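Local structure of glycogen synthase (Cyanobacterium sp. CLg1, 6GNF) at residues I356-L359 with E360-G364; R411-S414 with K415-H418; M429-R432 with F433-C436; T482-E485 with E486-Q489; F511-M514 with R515-M519. The protein belongs to the bacterial glycogen/starch synthase family, glycosyltransferases built from two Rossmann-like domains, and holds ADP and a glycan in this model. All coordinates share one frame; numbering follows the deposited sequence.

Contact 1 of 5, residues I356-L359 with E360-G364. With ADP (adenosine-5'-diphosphate), chain F; AC1 (4,6-dideoxy-4-{[(1S,4R,5S,6S)-4,5,6-trihydroxy-3-(hydroxymethyl)cyclohex-2-en-1-yl]amino}-alpha-D-glucopyranose), chain D.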
# COMPACT_ATOMS: atom_id res chain seq x y z
N ILE A 356 -0.75 -0.72 -14.45
CA ILE A 356 -1.77 -0.12 -13.62
C ILE A 356 -1.09 0.41 -12.37
O ILE A 356 -0.49 -0.36 -11.63
CB ILE A 356 -2.85 -1.14 -13.19
CG1 ILE A 356 -3.38 -1.91 -14.40
CG2 ILE A 356 -4.00 -0.42 -12.49
CD1 ILE A 356 -4.21 -3.12 -14.03
N GLY A 357 -1.16 1.71 -12.13
CA GLY A 357 -0.58 2.25 -10.91
C GLY A 357 -0.58 3.76 -10.81
O GLY A 357 -0.80 4.44 -11.80
N ARG A 358 -0.34 4.25 -9.60
CA ARG A 358 -0.19 5.69 -9.35
C ARG A 358 0.84 6.27 -10.31
O ARG A 358 1.84 5.62 -10.62
CB ARG A 358 0.24 5.93 -7.89
CG ARG A 358 -0.82 5.55 -6.87
CD ARG A 358 -0.39 5.78 -5.42
NE ARG A 358 0.60 4.81 -4.94
CZ ARG A 358 1.89 5.07 -4.71
NH1 ARG A 358 2.41 6.29 -4.90
NH2 ARG A 358 2.69 4.11 -4.28
N LEU A 359 0.56 7.46 -10.83
CA LEU A 359 1.50 8.15 -11.72
C LEU A 359 2.49 8.98 -10.89
O LEU A 359 2.48 10.21 -10.93
CB LEU A 359 0.74 9.04 -12.70
CG LEU A 359 -0.29 8.34 -13.58
CD1 LEU A 359 -1.04 9.36 -14.41
CD2 LEU A 359 0.39 7.31 -14.47
N GLU A 360 3.32 8.28 -10.13
CA GLU A 360 4.23 8.88 -9.18
C GLU A 360 5.62 8.25 -9.38
O GLU A 360 5.73 7.16 -9.93
CB GLU A 360 3.69 8.64 -7.76
CG GLU A 360 4.38 9.46 -6.64
CD GLU A 360 5.18 8.62 -5.63
OE1 GLU A 360 4.60 8.00 -4.71
OE2 GLU A 360 6.43 8.59 -5.76
N ASN A 361 6.65 8.94 -8.90
CA ASN A 361 8.03 8.48 -9.07
C ASN A 361 8.23 6.99 -8.75
O ASN A 361 8.92 6.28 -9.47
CB ASN A 361 8.98 9.31 -8.22
CG ASN A 361 10.43 8.91 -8.40
OD1 ASN A 361 11.01 9.09 -9.48
ND2 ASN A 361 11.02 8.32 -7.38
N GLN A 362 7.66 6.54 -7.64
CA GLN A 362 7.82 5.15 -7.21
C GLN A 362 7.56 4.12 -8.31
O GLN A 362 8.30 3.14 -8.42
CB GLN A 362 6.91 4.84 -6.02
CG GLN A 362 7.09 3.41 -5.53
CD GLN A 362 6.16 3.03 -4.41
OE1 GLN A 362 5.63 3.89 -3.71
NE2 GLN A 362 5.95 1.73 -4.25
N LYS A 363 6.51 4.34 -9.11
CA LYS A 363 6.00 3.32 -10.05
C LYS A 363 6.60 3.37 -11.45
O LYS A 363 6.43 2.42 -12.22
CB LYS A 363 4.48 3.43 -10.15
CG LYS A 363 3.74 3.25 -8.83
CD LYS A 363 3.78 1.82 -8.34
CE LYS A 363 3.16 1.69 -6.96
NZ LYS A 363 3.11 0.27 -6.49
N GLY A 364 7.30 4.45 -11.79
CA GLY A 364 8.01 4.52 -13.07
C GLY A 364 7.13 4.66 -14.30
O GLY A 364 7.56 4.30 -15.40
PB ADP F . 0.62 0.88 -4.13
O1B ADP F . 2.09 1.17 -3.94
O2B ADP F . -0.04 0.30 -2.91
O3B ADP F . -0.13 2.01 -4.79
PA ADP F . 0.14 -1.83 -4.99
O1A ADP F . 0.63 -2.38 -3.65
O2A ADP F . 0.41 -2.57 -6.29
O3A ADP F . 0.65 -0.31 -5.22
O5' ADP F . -1.46 -1.60 -4.89
C5' ADP F . -2.14 -0.68 -5.75
C4' ADP F . -3.54 -1.23 -6.01
O4' ADP F . -4.40 -0.26 -6.61
C3' ADP F . -3.47 -2.40 -6.97
O3' ADP F . -4.34 -3.42 -6.48
C2' ADP F . -3.92 -1.83 -8.30
O2' ADP F . -4.64 -2.84 -9.01
C1' ADP F . -4.81 -0.66 -7.92
N9 ADP F . -4.73 0.54 -8.79
C8 ADP F . -3.72 1.44 -8.85
N7 ADP F . -4.00 2.44 -9.74
C5 ADP F . -5.22 2.19 -10.24
C6 ADP F . -6.13 2.84 -11.22
N6 ADP F . -5.78 3.97 -11.85
N1 ADP F . -7.32 2.25 -11.47
C2 ADP F . -7.70 1.11 -10.86
N3 ADP F . -6.92 0.48 -9.96
C4 ADP F . -5.70 0.95 -9.61
C1 AC1 D . -0.28 4.99 1.41
O2 AC1 D . 0.93 4.52 3.46
C2 AC1 D . 0.36 3.92 2.28
C4A AC1 D . 2.75 -2.32 -0.79
C3 AC1 D . 1.42 3.12 1.52
O3 AC1 D . 1.82 2.04 2.37
C4 AC1 D . 0.88 2.60 0.17
N4A AC1 D . 1.86 1.81 -0.63
C5 AC1 D . 0.38 3.83 -0.61
O5 AC1 D . -0.68 4.46 0.13
C6 AC1 D . -0.18 3.48 -1.98
C1B AC1 D . 2.54 0.60 -0.17
C2B AC1 D . 3.58 0.01 -1.18
O2B AC1 D . 3.81 0.85 -2.31
C3B AC1 D . 3.24 -1.32 -1.80
O3B AC1 D . 4.41 -1.87 -2.40
O4 AC1 D . 2.28 -3.45 -1.53
C5B AC1 D . 1.65 -1.73 0.06
C7B AC1 D . 1.54 -0.43 0.28
C6B AC1 D . 0.68 -2.66 0.70
O6B AC1 D . 1.44 -3.54 1.54
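E360 meets R358 at two levels. Its backbone N bonds weakly to R358 O (3.1 Å), closing an inverse gamma turn centred on L359, and its OE1 takes R358 NH1 in a salt bridge of 2.8 Å. OE1 lies in the guanidinium plane, yet NH1 comes from above the carboxylate, the two planes being 43° apart. CG of E360 stands anti to the backbone N (chi1 -168°) and the chain then bends at CB-CG, which lays the carboxylate alongside the arginine and leaves OE2 to accept Q362 N at 3.0 Å. The extended Q362 divides its amide: OE1 receives R358 NH2 (3.0 Å) from above its carbonyl plane, while NE2 donates to O2B of AC1 (3.0 Å). N202 also binds OE1, which helps fix the amide's rotation. K363 rests its CB and CG against R358 O and sends NZ to ADP O3A (2.8 Å) and to O1B, the oxygen R358 NH2 also binds. R358 NE reaches ADP O3B (2.9 Å); E360 and Q362 hold the guanidinium edge, while K363 comes to the same diphosphate. Such an arginine-lysine pair marks the diphosphate pocket of glycogen and starch synthases and related retaining GT-B enzymes.

Contact 2 of 5, residues R411-S414 with K415-H418. With ADP (adenosine-5'-diphosphate), chain F.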
# COMPACT_ATOMS: atom_id res chain seq x y z
N ARG A 411 -7.49 7.75 -15.30
CA ARG A 411 -8.66 7.60 -14.43
C ARG A 411 -8.41 6.51 -13.42
O ARG A 411 -7.50 5.70 -13.56
CB ARG A 411 -9.90 7.25 -15.26
CG ARG A 411 -10.78 8.45 -15.59
CD ARG A 411 -12.11 8.03 -16.21
NE ARG A 411 -11.95 7.63 -17.61
CZ ARG A 411 -11.82 6.38 -18.05
NH1 ARG A 411 -11.67 6.15 -19.35
NH2 ARG A 411 -11.83 5.36 -17.21
N PHE A 412 -9.19 6.54 -12.34
CA PHE A 412 -9.31 5.37 -11.50
C PHE A 412 -10.51 4.60 -12.03
O PHE A 412 -11.64 5.08 -11.97
CB PHE A 412 -9.51 5.72 -10.04
CG PHE A 412 -9.30 4.57 -9.12
CD1 PHE A 412 -10.30 3.63 -8.93
CD2 PHE A 412 -8.08 4.40 -8.47
CE1 PHE A 412 -10.10 2.55 -8.07
CE2 PHE A 412 -7.88 3.33 -7.62
CZ PHE A 412 -8.89 2.40 -7.42
N ASP A 413 -10.26 3.41 -12.56
CA ASP A 413 -11.27 2.67 -13.30
C ASP A 413 -11.09 1.17 -13.07
O ASP A 413 -10.25 0.52 -13.72
CB ASP A 413 -11.14 3.01 -14.79
CG ASP A 413 -12.25 2.40 -15.63
OD1 ASP A 413 -12.98 1.51 -15.14
OD2 ASP A 413 -12.41 2.81 -16.80
N SER A 414 -11.87 0.62 -12.15
CA SER A 414 -11.77 -0.80 -11.80
C SER A 414 -12.08 -1.71 -12.99
O SER A 414 -11.38 -2.70 -13.22
CB SER A 414 -12.67 -1.14 -10.63
OG SER A 414 -12.03 -0.71 -9.44
N LYS A 415 -13.11 -1.37 -13.74
CA LYS A 415 -13.49 -2.15 -14.91
C LYS A 415 -12.32 -2.31 -15.88
O LYS A 415 -12.05 -3.41 -16.36
CB LYS A 415 -14.69 -1.51 -15.61
CG LYS A 415 -15.20 -2.26 -16.83
CD LYS A 415 -16.59 -1.76 -17.20
CE LYS A 415 -17.09 -2.36 -18.51
NZ LYS A 415 -16.44 -1.74 -19.70
N LEU A 416 -11.63 -1.21 -16.19
CA LEU A 416 -10.51 -1.25 -17.13
C LEU A 416 -9.30 -1.96 -16.52
O LEU A 416 -8.55 -2.64 -17.22
CB LEU A 416 -10.14 0.16 -17.59
CG LEU A 416 -9.15 0.24 -18.75
CD1 LEU A 416 -9.70 -0.42 -20.00
CD2 LEU A 416 -8.78 1.69 -19.05
N ALA A 417 -9.11 -1.82 -15.21
CA ALA A 417 -8.06 -2.57 -14.52
C ALA A 417 -8.27 -4.07 -14.71
O ALA A 417 -7.32 -4.80 -15.00
CB ALA A 417 -8.04 -2.21 -13.04
N HIS A 418 -9.52 -4.51 -14.58
CA HIS A 418 -9.86 -5.91 -14.76
C HIS A 418 -9.61 -6.35 -16.20
O HIS A 418 -9.01 -7.40 -16.45
CB HIS A 418 -11.31 -6.17 -14.33
CG HIS A 418 -11.48 -6.33 -12.86
ND1 HIS A 418 -11.33 -7.54 -12.22
CD2 HIS A 418 -11.76 -5.42 -11.89
CE1 HIS A 418 -11.52 -7.38 -10.92
NE2 HIS A 418 -11.78 -6.10 -10.69
PB ADP F . 0.62 0.88 -4.13
O1B ADP F . 2.09 1.17 -3.94
O2B ADP F . -0.04 0.30 -2.91
O3B ADP F . -0.13 2.01 -4.79
PA ADP F . 0.14 -1.83 -4.99
O1A ADP F . 0.63 -2.38 -3.65
O2A ADP F . 0.41 -2.57 -6.29
O3A ADP F . 0.65 -0.31 -5.22
O5' ADP F . -1.46 -1.60 -4.89
C5' ADP F . -2.14 -0.68 -5.75
C4' ADP F . -3.54 -1.23 -6.01
O4' ADP F . -4.40 -0.26 -6.61
C3' ADP F . -3.47 -2.40 -6.97
O3' ADP F . -4.34 -3.42 -6.48
C2' ADP F . -3.92 -1.83 -8.30
O2' ADP F . -4.64 -2.84 -9.01
C1' ADP F . -4.81 -0.66 -7.92
N9 ADP F . -4.73 0.54 -8.79
C8 ADP F . -3.72 1.44 -8.85
N7 ADP F . -4.00 2.44 -9.74
C5 ADP F . -5.22 2.19 -10.24
C6 ADP F . -6.13 2.84 -11.22
N6 ADP F . -5.78 3.97 -11.85
N1 ADP F . -7.32 2.25 -11.47
C2 ADP F . -7.70 1.11 -10.86
N3 ADP F . -6.92 0.48 -9.96
C4 ADP F . -5.70 0.95 -9.61
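D413 folds back over the first turn of helix 414-423, and its side chain can be traced outward from CB, which lies 4.1 Å from L416 CB. The next atom, CG, stands anti to the backbone N (chi1 -174°) and closes to 3.6 Å from that same L416 CB. From there OD1 turns to the helix and accepts L416 N in a weak but fairly straight bond of 3.2 Å (164° at the hydrogen). This is the N-cap arrangement: an aspartate just before the helix engages an amide of the first turn, while its own carbonyl O takes A417 N at 3.0 Å. OD2 touches L416 CB on one hand and on the other forms a salt bridge with R411 NH2 (2.6 Å), though weak as a hydrogen bond; CG of D413 sits at the edge of that guanidinium, in its plane. The backbone of the cap faces ADP. R411 O accepts adenine N6 at 3.0 Å, D413 N gives a weak bond to N1, and the F412 ring lies with one face against the base, C2 of ADP being 3.7 Å above the ring's plane, over its centre. One turn along, the H418 ring brings its edge to S414 O, while its ND1 is bonded to D315 and its ring stacks with W310 and F317.

Contact 3 of 5, residues M429-R432 with F433-C436; sequences MPSR and FEPC. With AC1 (4,6-dideoxy-4-{[(1S,4R,5S,6S)-4,5,6-trihydroxy-3-(hydroxymethyl)cyclohex-2-en-1-yl]amino}-alpha-D-glucopyranose), chain D.
S431 and E434 are joined by the one hydrogen bond between these neighbouring segments. S431 OG donates to E434 OE1 at 2.6 Å, meeting that oxygen's anti lone pair, the one turned away from OE2. E434 reaches this place with CG anti to its backbone N (chi1 -162°) and a bend at the next bond (chi2 67°) that brings the carboxylate back beside the serine. Bonds to the ligand form a second group. O3B of AC1 donates to E434 OE2 at 2.6 Å and is gripped again by C436 N at 3.2 Å, almost straight at 175°. Among charges, K363 makes a salt bridge to E434 OE2, and the guanidinium of R432 is bound by N361 O, D366 and P474 O. Van der Waals contacts of carbon with oxygen are lighter: CE of M429 lies 4.3 Å from E434 OE1, and CD of P435 comes within 3.5 Å of AC1 O3B. The F433 ring lies obliquely to R432 C. OE1 is held by a serine and OE2 is shared between ligand and lysine, which should restrict the carboxylate's rotation. The arrangement is that of the SRFEPC loop of starch and glycogen synthases, between strand 426-429 and helix 439-445, lining the glycan and ADP site.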
# COMPACT_ATOMS: atom_id res chain seq x y z
N MET A 429 5.75 -3.56 -14.46
CA MET A 429 5.95 -2.76 -13.25
C MET A 429 7.39 -2.26 -13.12
O MET A 429 8.20 -2.86 -12.40
CB MET A 429 5.60 -3.60 -12.01
CG MET A 429 4.19 -4.16 -12.03
SD MET A 429 3.85 -5.12 -10.54
CE MET A 429 3.83 -3.83 -9.31
N PRO A 430 7.71 -1.13 -13.76
CA PRO A 430 9.04 -0.54 -13.69
C PRO A 430 9.24 0.31 -12.43
O PRO A 430 9.60 1.49 -12.52
CB PRO A 430 9.09 0.32 -14.95
CG PRO A 430 7.69 0.79 -15.10
CD PRO A 430 6.82 -0.34 -14.63
N SER A 431 9.00 -0.29 -11.27
CA SER A 431 9.07 0.43 -10.01
C SER A 431 10.51 0.77 -9.64
O SER A 431 11.42 -0.02 -9.87
CB SER A 431 8.44 -0.39 -8.88
OG SER A 431 7.08 -0.69 -9.17
N ARG A 432 10.71 1.96 -9.07
CA ARG A 432 12.01 2.37 -8.54
C ARG A 432 12.24 1.81 -7.14
O ARG A 432 13.38 1.59 -6.74
CB ARG A 432 12.12 3.89 -8.53
CG ARG A 432 12.15 4.50 -9.93
CD ARG A 432 12.41 5.99 -9.89
NE ARG A 432 12.66 6.53 -11.23
CZ ARG A 432 11.73 7.03 -12.05
NH1 ARG A 432 10.45 7.08 -11.70
NH2 ARG A 432 12.09 7.49 -13.24
N PHE A 433 11.17 1.63 -6.38
CA PHE A 433 11.20 0.84 -5.15
C PHE A 433 9.80 0.26 -4.96
O PHE A 433 8.81 0.86 -5.40
CB PHE A 433 11.64 1.68 -3.95
CG PHE A 433 10.82 2.91 -3.75
CD1 PHE A 433 11.10 4.08 -4.44
CD2 PHE A 433 9.75 2.91 -2.86
CE1 PHE A 433 10.34 5.23 -4.25
CE2 PHE A 433 8.98 4.05 -2.66
CZ PHE A 433 9.28 5.21 -3.37
N GLU A 434 9.70 -0.90 -4.32
CA GLU A 434 8.43 -1.59 -4.19
C GLU A 434 8.44 -2.53 -2.99
O GLU A 434 8.91 -3.66 -3.10
CB GLU A 434 8.10 -2.36 -5.47
CG GLU A 434 6.63 -2.73 -5.60
CD GLU A 434 5.75 -1.52 -5.77
OE1 GLU A 434 5.83 -0.91 -6.86
OE2 GLU A 434 4.99 -1.19 -4.84
N PRO A 435 7.93 -2.07 -1.84
CA PRO A 435 7.88 -2.89 -0.64
C PRO A 435 7.33 -4.30 -0.88
O PRO A 435 7.93 -5.28 -0.42
CB PRO A 435 6.98 -2.07 0.30
CG PRO A 435 7.32 -0.67 -0.05
CD PRO A 435 7.55 -0.68 -1.54
N CYS A 436 6.22 -4.41 -1.60
CA CYS A 436 5.74 -5.72 -2.04
C CYS A 436 5.15 -5.66 -3.43
O CYS A 436 5.63 -6.33 -4.35
CB CYS A 436 4.71 -6.29 -1.07
SG CYS A 436 4.18 -7.96 -1.49
C1 AC1 D . -0.28 4.99 1.41
O2 AC1 D . 0.93 4.52 3.46
C2 AC1 D . 0.36 3.92 2.28
C4A AC1 D . 2.75 -2.32 -0.79
C3 AC1 D . 1.42 3.12 1.52
O3 AC1 D . 1.82 2.04 2.37
C4 AC1 D . 0.88 2.60 0.17
N4A AC1 D . 1.86 1.81 -0.63
C5 AC1 D . 0.38 3.83 -0.61
O5 AC1 D . -0.68 4.46 0.13
C6 AC1 D . -0.18 3.48 -1.98
C1B AC1 D . 2.54 0.60 -0.17
C2B AC1 D . 3.58 0.01 -1.18
O2B AC1 D . 3.81 0.85 -2.31
C3B AC1 D . 3.24 -1.32 -1.80
O3B AC1 D . 4.41 -1.87 -2.40
O4 AC1 D . 2.28 -3.45 -1.53
C5B AC1 D . 1.65 -1.73 0.06
C7B AC1 D . 1.54 -0.43 0.28
C6B AC1 D . 0.68 -2.66 0.70
O6B AC1 D . 1.44 -3.54 1.54

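Contact 4 of 5, residues T482-E485 with E486-Q489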
# COMPACT_ATOMS: atom_id res chain seq x y z
N THR A 482 13.10 16.42 -9.57
CA THR A 482 12.55 15.70 -10.71
C THR A 482 13.71 14.98 -11.39
O THR A 482 14.78 15.56 -11.57
CB THR A 482 11.82 16.66 -11.67
OG1 THR A 482 11.10 15.90 -12.65
CG2 THR A 482 12.79 17.64 -12.36
N VAL A 483 13.51 13.71 -11.74
CA VAL A 483 14.59 12.90 -12.31
C VAL A 483 15.14 13.54 -13.58
O VAL A 483 14.40 14.16 -14.34
CB VAL A 483 14.12 11.45 -12.59
CG1 VAL A 483 13.20 11.39 -13.80
CG2 VAL A 483 15.32 10.53 -12.78
N SER A 484 16.45 13.42 -13.79
CA SER A 484 17.09 14.03 -14.95
C SER A 484 16.76 13.25 -16.21
O SER A 484 16.43 12.06 -16.14
CB SER A 484 18.61 14.09 -14.76
OG SER A 484 19.18 12.79 -14.87
N GLU A 485 16.83 13.92 -17.35
CA GLU A 485 16.64 13.28 -18.64
C GLU A 485 17.65 12.14 -18.81
O GLU A 485 17.36 11.12 -19.44
CB GLU A 485 16.77 14.30 -19.77
CG GLU A 485 16.71 13.73 -21.19
CD GLU A 485 15.47 12.89 -21.43
OE1 GLU A 485 14.42 13.20 -20.84
OE2 GLU A 485 15.55 11.92 -22.23
N GLU A 486 18.83 12.35 -18.26
CA GLU A 486 19.88 11.34 -18.22
C GLU A 486 19.40 10.04 -17.56
O GLU A 486 19.36 8.99 -18.21
CB GLU A 486 21.10 11.91 -17.48
CG GLU A 486 22.12 10.91 -16.94
CD GLU A 486 22.89 10.21 -18.04
OE1 GLU A 486 24.13 10.31 -18.03
OE2 GLU A 486 22.25 9.57 -18.90
N LEU A 487 19.04 10.13 -16.29
CA LEU A 487 18.63 8.95 -15.51
C LEU A 487 17.30 8.35 -16.01
O LEU A 487 17.11 7.12 -15.95
CB LEU A 487 18.52 9.30 -14.03
CG LEU A 487 19.84 9.62 -13.32
CD1 LEU A 487 19.59 10.12 -11.91
CD2 LEU A 487 20.77 8.41 -13.31
N LEU A 488 16.41 9.20 -16.51
CA LEU A 488 15.16 8.74 -17.12
C LEU A 488 15.44 7.79 -18.28
O LEU A 488 14.77 6.76 -18.43
CB LEU A 488 14.34 9.94 -17.62
CG LEU A 488 12.95 9.67 -18.21
CD1 LEU A 488 12.04 8.99 -17.20
CD2 LEU A 488 12.33 10.97 -18.70
N GLN A 489 16.44 8.12 -19.09
CA GLN A 489 16.76 7.32 -20.26
C GLN A 489 17.45 6.01 -19.88
O GLN A 489 17.29 5.00 -20.57
CB GLN A 489 17.60 8.13 -21.26
CG GLN A 489 17.31 7.81 -22.72
CD GLN A 489 15.84 7.97 -23.08
OE1 GLN A 489 15.28 7.14 -23.79
NE2 GLN A 489 15.21 9.04 -22.59
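S484 caps helix 485-503. Its OG accepts L487 N at 3.0 Å with the N-H aimed almost straight at it (176°), and its carbonyl O takes L488 N at 2.9 Å. The hydroxyl is put there by chi1 of 71°, which sets OG between the backbone N and the carbonyl carbon. Just before the cap, V483 leans on the same turn: CG2 meets L487 CB at 3.6 Å, and CG1 lies 4.2 Å from L488 CB. The V483-L488 pair joins the residue before the N-cap to the fourth residue after it, the placing of a hydrophobic staple. From the first helical residue, E485 runs beside Q489, one turn on, with carboxylate and amide planes 30° apart, and Q489 NE2 gives E485 OE2 a weak bond of 2.9 Å; OE1 of E485 touches L488 CD2 at 3.7 Å. Outside this shell, helix 365-370 backs the apolar side, D366 touching V483 and L488 and A370 touching L488. K374 reaches Q489 OE1 weakly. Hydroxyl, carbonyl and valine thus close the first turn together, and the two acidic side chains of E485 and E486, lying just inside the helix start, would be expected to interact favourably with its dipole.

Contact 5 of 5, residues F511-M514 with R515-M519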
# COMPACT_ATOMS: atom_id res chain seq x y z
N PHE A 511 6.21 -20.07 -22.91
CA PHE A 511 5.22 -19.04 -22.62
C PHE A 511 3.95 -19.68 -22.07
O PHE A 511 3.48 -19.29 -21.00
CB PHE A 511 4.93 -18.21 -23.88
CG PHE A 511 3.78 -17.25 -23.75
CD1 PHE A 511 2.49 -17.65 -24.07
CD2 PHE A 511 4.00 -15.93 -23.34
CE1 PHE A 511 1.44 -16.76 -23.96
CE2 PHE A 511 2.94 -15.05 -23.22
CZ PHE A 511 1.66 -15.46 -23.54
N LYS A 512 3.41 -20.66 -22.78
CA LYS A 512 2.22 -21.39 -22.34
C LYS A 512 2.40 -22.01 -20.96
O LYS A 512 1.48 -21.98 -20.14
CB LYS A 512 1.82 -22.48 -23.33
CG LYS A 512 0.71 -22.10 -24.31
CD LYS A 512 1.19 -21.16 -25.40
CE LYS A 512 0.77 -21.64 -26.79
NZ LYS A 512 -0.70 -21.87 -26.92
N LYS A 513 3.58 -22.58 -20.72
CA LYS A 513 3.88 -23.22 -19.45
C LYS A 513 3.97 -22.19 -18.32
O LYS A 513 3.47 -22.44 -17.22
CB LYS A 513 5.18 -24.01 -19.53
CG LYS A 513 5.45 -24.89 -18.31
CD LYS A 513 6.85 -25.48 -18.35
CE LYS A 513 7.03 -26.57 -17.30
NZ LYS A 513 6.79 -26.07 -15.92
N MET A 514 4.60 -21.05 -18.60
CA MET A 514 4.77 -20.00 -17.60
C MET A 514 3.42 -19.46 -17.11
O MET A 514 3.26 -19.14 -15.93
CB MET A 514 5.64 -18.86 -18.15
CG MET A 514 6.09 -17.85 -17.10
SD MET A 514 7.34 -16.67 -17.65
CE MET A 514 8.84 -17.63 -17.51
N ARG A 515 2.45 -19.35 -18.02
CA ARG A 515 1.11 -18.91 -17.64
C ARG A 515 0.43 -19.90 -16.71
O ARG A 515 -0.22 -19.50 -15.76
CB ARG A 515 0.24 -18.72 -18.88
CG ARG A 515 0.73 -17.63 -19.82
CD ARG A 515 -0.32 -17.28 -20.85
NE ARG A 515 -0.85 -18.46 -21.53
CZ ARG A 515 -1.79 -18.42 -22.47
NH1 ARG A 515 -2.22 -19.53 -23.04
NH2 ARG A 515 -2.30 -17.25 -22.85
N LEU A 516 0.54 -21.19 -17.03
CA LEU A 516 -0.05 -22.23 -16.19
C LEU A 516 0.62 -22.26 -14.83
O LEU A 516 -0.07 -22.40 -13.81
CB LEU A 516 0.05 -23.60 -16.87
CG LEU A 516 -1.13 -24.05 -17.74
CD1 LEU A 516 -1.81 -22.90 -18.48
CD2 LEU A 516 -0.69 -25.12 -18.73
N ASP A 517 1.94 -22.08 -14.80
CA ASP A 517 2.70 -22.03 -13.55
C ASP A 517 2.28 -20.82 -12.71
O ASP A 517 2.15 -20.93 -11.49
CB ASP A 517 4.21 -21.97 -13.81
CG ASP A 517 4.77 -23.29 -14.34
OD1 ASP A 517 3.96 -24.18 -14.65
OD2 ASP A 517 6.01 -23.43 -14.47
N CYS A 518 2.05 -19.70 -13.37
CA CYS A 518 1.54 -18.51 -12.71
C CYS A 518 0.17 -18.77 -12.10
O CYS A 518 -0.06 -18.41 -10.96
CB CYS A 518 1.45 -17.33 -13.69
SG CYS A 518 3.02 -16.49 -14.00
N MET A 519 -0.73 -19.38 -12.87
CA MET A 519 -2.08 -19.63 -12.36
C MET A 519 -2.09 -20.64 -11.21
O MET A 519 -2.94 -20.56 -10.34
CB MET A 519 -3.02 -20.10 -13.49
CG MET A 519 -3.34 -19.01 -14.49
SD MET A 519 -4.63 -19.46 -15.66
CE MET A 519 -6.08 -19.38 -14.60
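F511 O accepts R515 N at 3.2 Å, and the same i to i+4 pattern continues through K512 O with L516 N (3.3 Å, weak), K513 O with D517 N (2.9 Å) and M514 O with C518 N (2.9 Å), the evidence for an unbroken alpha helix. On its inner side R515 lies across F511. CG of the arginine, anti to its carbonyl carbon (chi1 -63°), stands over one face of the ring, offset toward the rim; CD then comes 3.6 Å from F511 CE1. A bend at chi3 (-51°) carries the guanidinium past the ring's border, where CE1 sits over one guanidinium face. The two planes are 38° apart, so this is a tilted overlap and not a parallel stack. CG of K512 flanks the group obliquely, 4.1 Å from R515 NH1. NH1 has a weak bond to N328, whereas the buried NE has no partner in the model. On another side K513 and D517 form a salt bridge one turn apart, NZ to OD2 at 3.1 Å, weak as a hydrogen bond. The F511 ring also meets Y506 edge-to-face. F511, M514 and R515 all touch I449 of the parallel sheet, and R515 touches I327 and K331 of helix 327-341. The arrangement is that of an amphipathic helix, its aromatic-arginine pair packed inward and its i to i+4 ion pair on a more exposed side.

Along the chain the five contacts follow in order, 1 to 5. Contacts 1 and 3 leave the neighbouring parallel strands 352-356 and 426-429, and contact 2 follows the outermost strand 406-409 of the same six-stranded sheet. Contacts 1 and 3 have centres about 9 Å apart and touch, Q362 O lying 2.8 Å from R432 N in a probable hydrogen bond; both face AC1. Contact 2, about 15 Å from contact 1 between centres, shares ADP with it, so loops after these strands build this domain's side of the pocket. Contact 4 touches contact 3 through R432 at V483 and L488. Contact 5, on helix 509-520, has its centre about 35 Å from that of contact 4 and lies well apart from the pocket.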